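Alcohol dehydrogenase, zinc-containing (Thermotoga maritima, PDB 1VJ0) binds zinc and probably works as an oxidoreductase of the zinc-containing alcohol dehydrogenase family. Local coordinates at residues A176-F187 with L207-L218. Residues are numbered along the deposited sequence; the frame is centred on the assembly and turned at random. Where two conformers were deposited one is given.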
loop_
_atom_site.group_PDB
_atom_site.type_symbol
_atom_site.label_atom_id
_atom_site.label_comp_id
_atom_site.label_asym_id
_atom_site.label_seq_id
_atom_site.Cartn_x
_atom_site.Cartn_y
_atom_site.Cartn_z
ATOM N N ALA A 176 -8.347 -23.523 -13.307
ATOM C CA ALA A 176 -8.168 -22.303 -12.540
ATOM C C ALA A 176 -6.709 -21.962 -12.315
ATOM O O ALA A 176 -6.346 -20.797 -12.109
ATOM C CB ALA A 176 -8.809 -22.468 -11.171
ATOM N N MET A 177 -5.889 -22.991 -12.329
ATOM C CA MET A 177 -4.487 -22.895 -11.935
ATOM C C MET A 177 -3.755 -21.958 -12.864
ATOM O O MET A 177 -2.795 -21.297 -12.461
ATOM C CB MET A 177 -3.815 -24.260 -12.076
ATOM C CG MET A 177 -4.348 -25.329 -11.200
ATOM S SD MET A 177 -3.814 -24.979 -9.536
ATOM C CE MET A 177 -5.097 -23.812 -8.947
ATOM N N CYS A 178 -4.170 -21.949 -14.118
ATOM C CA CYS A 178 -3.493 -21.120 -15.065
ATOM C C CYS A 178 -4.230 -19.789 -15.233
ATOM O O CYS A 178 -3.825 -18.778 -14.585
ATOM C CB CYS A 178 -3.392 -21.838 -16.395
ATOM S SG CYS A 178 -2.597 -20.785 -17.560
ATOM N N SER A 179 -5.305 -19.802 -16.048
ATOM C CA SER A 179 -5.994 -18.568 -16.371
ATOM C C SER A 179 -6.495 -17.871 -15.099
ATOM O O SER A 179 -6.371 -16.686 -14.958
ATOM C CB SER A 179 -7.168 -18.881 -17.312
ATOM O OG SER A 179 -7.958 -19.947 -16.776
ATOM N N GLY A 180 -7.006 -18.625 -14.146
ATOM C CA GLY A 180 -7.535 -18.042 -12.928
ATOM C C GLY A 180 -6.540 -17.368 -12.015
ATOM O O GLY A 180 -6.826 -16.284 -11.481
ATOM N N ALA A 181 -5.363 -17.944 -11.848
ATOM C CA ALA A 181 -4.361 -17.300 -11.011
ATOM C C ALA A 181 -3.720 -16.070 -11.656
ATOM O O ALA A 181 -3.358 -15.097 -10.975
ATOM C CB ALA A 181 -3.328 -18.308 -10.567
ATOM N N THR A 182 -3.619 -16.074 -12.990
ATOM C CA THR A 182 -3.150 -14.900 -13.672
ATOM C C THR A 182 -4.194 -13.777 -13.544
ATOM O O THR A 182 -3.843 -12.631 -13.224
ATOM C CB THR A 182 -2.801 -15.259 -15.132
ATOM O OG1 THR A 182 -1.701 -16.148 -15.129
ATOM C CG2 THR A 182 -2.341 -14.035 -15.895
ATOM N N ALA A 183 -5.479 -14.090 -13.743
ATOM C CA ALA A 183 -6.528 -13.099 -13.504
ATOM C C ALA A 183 -6.502 -12.598 -12.031
ATOM O O ALA A 183 -6.605 -11.412 -11.763
ATOM C CB ALA A 183 -7.925 -13.682 -13.877
ATOM N N TYR A 184 -6.338 -13.509 -11.073
ATOM C CA TYR A 184 -6.208 -13.089 -9.688
ATOM C C TYR A 184 -5.051 -12.112 -9.505
ATOM O O TYR A 184 -5.207 -11.042 -8.884
ATOM C CB TYR A 184 -6.194 -14.269 -8.657
ATOM C CG TYR A 184 -6.197 -13.619 -7.316
ATOM C CD1 TYR A 184 -7.358 -13.089 -6.806
ATOM C CD2 TYR A 184 -5.013 -13.381 -6.647
ATOM C CE1 TYR A 184 -7.354 -12.350 -5.644
ATOM C CE2 TYR A 184 -5.001 -12.653 -5.462
ATOM C CZ TYR A 184 -6.163 -12.138 -4.982
ATOM O OH TYR A 184 -6.120 -11.390 -3.833
ATOM N N HIS A 185 -3.878 -12.457 -10.012
ATOM C CA HIS A 185 -2.713 -11.603 -9.936
ATOM C C HIS A 185 -3.105 -10.185 -10.402
ATOM O O HIS A 185 -2.754 -9.147 -9.798
ATOM C CB HIS A 185 -1.592 -12.223 -10.822
ATOM C CG HIS A 185 -0.298 -11.468 -10.828
ATOM N ND1 HIS A 185 0.837 -11.949 -11.460
ATOM C CD2 HIS A 185 0.074 -10.323 -10.221
ATOM C CE1 HIS A 185 1.826 -11.086 -11.292
ATOM N NE2 HIS A 185 1.395 -10.094 -10.526
ATOM N N ALA A 186 -3.833 -10.125 -11.498
ATOM C CA ALA A 186 -4.182 -8.845 -12.083
ATOM C C ALA A 186 -4.995 -7.967 -11.192
ATOM O O ALA A 186 -4.819 -6.751 -11.181
ATOM C CB ALA A 186 -4.958 -9.074 -13.343
ATOM N N PHE A 187 -5.945 -8.578 -10.499
ATOM C CA PHE A 187 -6.800 -7.900 -9.525
ATOM C C PHE A 187 -6.075 -7.583 -8.239
ATOM O O PHE A 187 -6.294 -6.501 -7.651
ATOM C CB PHE A 187 -8.051 -8.737 -9.275
ATOM C CG PHE A 187 -9.082 -8.605 -10.367
ATOM C CD1 PHE A 187 -9.039 -9.414 -11.491
ATOM C CD2 PHE A 187 -10.133 -7.676 -10.248
ATOM C CE1 PHE A 187 -9.991 -9.271 -12.517
ATOM C CE2 PHE A 187 -11.092 -7.539 -11.233
ATOM C CZ PHE A 187 -10.992 -8.345 -12.418
ATOM N N LEU A 207 -9.439 -16.510 -19.188
ATOM C CA LEU A 207 -8.846 -15.422 -18.407
ATOM C C LEU A 207 -9.854 -14.332 -18.073
ATOM O O LEU A 207 -10.077 -13.964 -16.874
ATOM C CB LEU A 207 -7.645 -14.847 -19.153
ATOM C CG LEU A 207 -6.883 -13.685 -18.470
ATOM C CD1 LEU A 207 -6.231 -14.155 -17.212
ATOM C CD2 LEU A 207 -5.842 -13.136 -19.385
ATOM N N GLY A 208 -10.489 -13.784 -19.116
ATOM C CA GLY A 208 -11.483 -12.727 -18.906
ATOM C C GLY A 208 -12.680 -13.200 -18.082
ATOM O O GLY A 208 -13.203 -12.467 -17.207
ATOM N N LEU A 209 -13.094 -14.433 -18.321
ATOM C CA LEU A 209 -14.221 -15.018 -17.572
ATOM C C LEU A 209 -13.943 -15.290 -16.083
ATOM O O LEU A 209 -14.781 -14.974 -15.217
ATOM C CB LEU A 209 -14.726 -16.247 -18.284
ATOM C CG LEU A 209 -15.327 -16.025 -19.684
ATOM C CD1 LEU A 209 -15.464 -17.354 -20.368
ATOM C CD2 LEU A 209 -16.680 -15.324 -19.602
ATOM N N PHE A 210 -12.769 -15.791 -15.754
ATOM C CA PHE A 210 -12.353 -15.833 -14.346
ATOM C C PHE A 210 -12.319 -14.431 -13.749
ATOM O O PHE A 210 -12.724 -14.259 -12.607
ATOM C CB PHE A 210 -10.974 -16.522 -14.168
ATOM C CG PHE A 210 -11.063 -17.960 -13.850
ATOM C CD1 PHE A 210 -11.179 -18.912 -14.857
ATOM C CD2 PHE A 210 -11.022 -18.382 -12.523
ATOM C CE1 PHE A 210 -11.262 -20.253 -14.539
ATOM C CE2 PHE A 210 -11.074 -19.703 -12.220
ATOM C CZ PHE A 210 -11.230 -20.644 -13.214
ATOM N N GLY A 211 -11.864 -13.445 -14.534
ATOM C CA GLY A 211 -11.883 -12.015 -14.152
ATOM C C GLY A 211 -13.261 -11.579 -13.670
ATOM O O GLY A 211 -13.375 -10.852 -12.681
ATOM N N VAL A 212 -14.312 -12.018 -14.378
ATOM C CA VAL A 212 -15.703 -11.690 -13.998
ATOM C C VAL A 212 -16.013 -12.179 -12.581
ATOM O O VAL A 212 -16.463 -11.399 -11.719
ATOM C CB VAL A 212 -16.745 -12.278 -15.007
ATOM C CG1 VAL A 212 -18.190 -12.080 -14.508
ATOM C CG2 VAL A 212 -16.575 -11.594 -16.406
ATOM N N VAL A 213 -15.745 -13.451 -12.319
ATOM C CA VAL A 213 -15.996 -14.049 -11.016
ATOM C C VAL A 213 -15.120 -13.440 -9.908
ATOM O O VAL A 213 -15.604 -13.188 -8.792
ATOM C CB VAL A 213 -15.842 -15.584 -11.116
ATOM C CG1 VAL A 213 -15.899 -16.268 -9.759
ATOM C CG2 VAL A 213 -16.890 -16.144 -12.056
ATOM N N ILE A 214 -13.857 -13.132 -10.216
ATOM C CA ILE A 214 -12.964 -12.545 -9.241
ATOM C C ILE A 214 -13.456 -11.152 -8.957
ATOM O O ILE A 214 -13.554 -10.791 -7.790
ATOM C CB ILE A 214 -11.526 -12.551 -9.715
ATOM C CG1 ILE A 214 -10.997 -13.998 -9.777
ATOM C CG2 ILE A 214 -10.609 -11.661 -8.876
ATOM C CD1 ILE A 214 -9.797 -14.134 -10.762
ATOM N N ALA A 215 -13.787 -10.390 -9.992
ATOM C CA ALA A 215 -14.288 -9.012 -9.772
ATOM C C ALA A 215 -15.501 -9.008 -8.862
ATOM O O ALA A 215 -15.585 -8.234 -7.919
ATOM C CB ALA A 215 -14.626 -8.317 -11.102
ATOM N N ARG A 216 -16.444 -9.902 -9.157
ATOM C CA ARG A 216 -17.658 -10.048 -8.346
ATOM C C ARG A 216 -17.287 -10.435 -6.896
ATOM O O ARG A 216 -17.781 -9.852 -5.957
ATOM C CB ARG A 216 -18.578 -11.111 -8.940
ATOM C CG ARG A 216 -19.519 -10.650 -10.017
ATOM C CD ARG A 216 -20.900 -10.095 -9.495
ATOM N NE ARG A 216 -20.802 -8.667 -9.175
ATOM C CZ ARG A 216 -21.157 -7.656 -9.964
ATOM N NH1 ARG A 216 -21.658 -7.877 -11.165
ATOM N NH2 ARG A 216 -21.006 -6.403 -9.542
ATOM N N SER A 217 -16.388 -11.397 -6.736
ATOM C CA SER A 217 -16.026 -11.900 -5.427
ATOM C C SER A 217 -15.324 -10.902 -4.515
ATOM O O SER A 217 -15.488 -10.975 -3.305
ATOM C CB SER A 217 -15.164 -13.153 -5.578
ATOM O OG SER A 217 -15.890 -14.132 -6.288
ATOM N N LEU A 218 -14.590 -9.974 -5.111
ATOM C CA LEU A 218 -13.872 -8.914 -4.376
ATOM C C LEU A 218 -14.762 -7.691 -4.118
ATOM O O LEU A 218 -14.366 -6.771 -3.419
ATOM C CB LEU A 218 -12.631 -8.502 -5.151
ATOM C CG LEU A 218 -11.595 -9.616 -5.347
ATOM C CD1 LEU A 218 -10.403 -9.139 -6.127
ATOM C CD2 LEU A 218 -11.165 -10.202 -4.007
#
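Phe210 is a knob from helix 206-217 that drops into a hollow of helix 170-188 formed by Ala176, Ser179, Gly180 and Ala183. One face of its ring covers Gly180 CA, which lies toward the rim, 3.9 Å from the Phe210 ring centroid in a CH-pi contact. The bare CA of Gly180 lets the ring come this close. Phe210 CZ reaches Ala176 CB at 3.7 Å. An alanine in place of Phe210 would probably open a gap over Gly180 and leave Ala176 without its aromatic neighbour. The small knob of Ala183 fits the reverse way, among Leu207, Phe210, Gly211 and Ile214. The axes of 176-187 and 207-217 cross at -56° and approach to 8.2 Å. Helix 206-217 follows the first strand of the Rossmann-type nucleotide-binding fold, and Gly208, in the first turn of this helix, is probably the last glycine of a GxGxxG motif. Helix 170-188 carries Cys178, which binds zinc together with Cys55, His77 and Glu78. Ile214 is the third knob, and its two branches part. Ile214 CD1 sits 3.7 Å from Ala183 CB and also touches Tyr184 N. With chi1 at -68°, Ile214 CG1 stands beside the backbone N and CG2 anti to it. This lays Ile214 CG2 over one face of the Phe187 ring, 4.1 Å from its centroid. Farther round that ring, Phe187 CE2 meets Ala215 CB at 3.6 Å. Leu218 CD1 rests against Phe187 CB at 4.0 Å. At the zinc-side end, Leu207 CD1 tucks against Ser179 O at 3.4 Å.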